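Spermidine N(1)-acetyltransferase (Vibrio cholerae serotype O1, PDB 7KWJ) transfers an acetyl group from acetyl-CoA to the primary amino groups of spermidine and spermine, which protects the cell against polyamine toxicity. Local coordinates at residues T6-A9 and L10-G13. The protein carries 10 engineered substitutions. Sequence-based numbering, arbitrary orientation.
Sequences TLRA and LERG
Arg8 and Glu11 meet where strand 6-9 runs out into the loop before helix 15-22. The contact is local, between side chains three residues apart. The Arg8 chain starts with CG anti to the backbone N (chi1 -173°) and then bends at chi2 and chi3, which brings its guanidinium forward along the chain to Glu11. NH1 of Arg8 lies 3.5 Å from CG of Glu11, which sits at the guanidinium edge near its plane. The two side chains cross at about a right angle. Their charges form a long salt bridge, 3.9 Å from Arg8 NH1 to Glu11 OE2. That oxygen lies well out of the guanidinium plane, so no N-H of Arg8 is aimed at it and the pair is held by charge alone. The guanidinium and carboxylate planes are turned 67° apart. The stronger partner of Arg8 NH1 is Asp14, while at the interface Glu11 OE2 forms a salt bridge to Arg16 of a neighbouring subunit and the Leu10 carbonyl accepts a hydrogen bond from Ser38 OG of that subunit. Ala9 is the last residue of the strand. Strand 6-9 is the outermost strand at one end of the GNAT sheet within this chain and pairs antiparallel with strand 56-61, where the Leu10 side chain packs on Arg57 and Val59. Leu7 packs on helix 98-113, whereas Leu10 and Glu11 touch Tyr46 of helix 39-47.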
loop_
_atom_site.group_PDB
_atom_site.type_symbol
_atom_site.label_atom_id
_atom_site.label_comp_id
_atom_site.label_asym_id
_atom_site.label_seq_id
_atom_site.Cartn_x
_atom_site.Cartn_y
_atom_site.Cartn_z
ATOM N N THR B 6 12.904 27.280 29.787
ATOM C CA THR B 6 11.953 27.403 28.689
ATOM C C THR B 6 11.451 26.026 28.282
ATOM O O THR B 6 12.246 25.094 28.121
ATOM C CB THR B 6 12.588 28.099 27.478
ATOM O OG1 THR B 6 13.720 27.345 27.027
ATOM C CG2 THR B 6 13.031 29.509 27.838
ATOM N N LEU B 7 10.137 25.905 28.116
ATOM C CA LEU B 7 9.534 24.693 27.583
ATOM C C LEU B 7 9.556 24.728 26.062
ATOM O O LEU B 7 9.423 25.787 25.441
ATOM C CB LEU B 7 8.093 24.537 28.075
ATOM C CG LEU B 7 7.886 23.558 29.232
ATOM C CD1 LEU B 7 8.739 23.947 30.429
ATOM C CD2 LEU B 7 6.414 23.492 29.612
ATOM N N ARG B 8 9.725 23.553 25.461
ATOM C CA ARG B 8 9.821 23.444 24.015
ATOM C C ARG B 8 9.317 22.073 23.591
ATOM O O ARG B 8 9.613 21.066 24.242
ATOM C CB ARG B 8 11.263 23.665 23.544
ATOM C CG ARG B 8 11.429 23.741 22.036
ATOM C CD ARG B 8 12.103 22.496 21.493
ATOM N NE ARG B 8 13.420 22.281 22.089
ATOM C CZ ARG B 8 14.180 21.218 21.854
ATOM N NH1 ARG B 8 13.757 20.266 21.034
ATOM N NH2 ARG B 8 15.364 21.103 22.440
ATOM N N ALA B 9 8.551 22.044 22.504
ATOM C CA ALA B 9 7.960 20.797 22.037
ATOM C C ALA B 9 9.042 19.780 21.697
ATOM O O ALA B 9 9.988 20.080 20.963
ATOM C CB ALA B 9 7.079 21.060 20.816
ATOM N N LEU B 10 8.896 18.573 22.238
ATOM C CA LEU B 10 9.820 17.490 21.932
ATOM C C LEU B 10 9.861 17.229 20.430
ATOM O O LEU B 10 8.863 17.383 19.721
ATOM C CB LEU B 10 9.397 16.222 22.676
ATOM C CG LEU B 10 10.177 14.936 22.400
ATOM C CD1 LEU B 10 11.603 15.046 22.911
ATOM C CD2 LEU B 10 9.465 13.750 23.033
ATOM N N GLU B 11 11.034 16.828 19.942
ATOM C CA GLU B 11 11.200 16.494 18.533
ATOM C C GLU B 11 12.219 15.370 18.399
ATOM O O GLU B 11 12.905 15.005 19.358
ATOM C CB GLU B 11 11.608 17.724 17.713
ATOM C CG GLU B 11 12.859 18.429 18.200
ATOM C CD GLU B 11 13.143 19.700 17.423
ATOM O OE1 GLU B 11 12.179 20.414 17.076
ATOM O OE2 GLU B 11 14.329 19.982 17.150
ATOM N N ARG B 12 12.308 14.818 17.183
ATOM C CA ARG B 12 13.139 13.639 16.949
ATOM C C ARG B 12 14.565 13.837 17.446
ATOM O O ARG B 12 15.173 12.914 18.000
ATOM C CB ARG B 12 13.158 13.292 15.458
ATOM C CG ARG B 12 11.938 12.539 14.962
ATOM C CD ARG B 12 12.126 12.075 13.525
ATOM N NE ARG B 12 10.971 11.330 13.033
ATOM C CZ ARG B 12 9.893 11.881 12.484
ATOM N NH1 ARG B 12 8.896 11.111 12.068
ATOM N NH2 ARG B 12 9.802 13.199 12.347
ATOM N N GLY B 13 15.119 15.035 17.249
ATOM C CA GLY B 13 16.512 15.275 17.583
ATOM C C GLY B 13 16.842 15.098 19.050
ATOM O O GLY B 13 18.018 14.945 19.396
#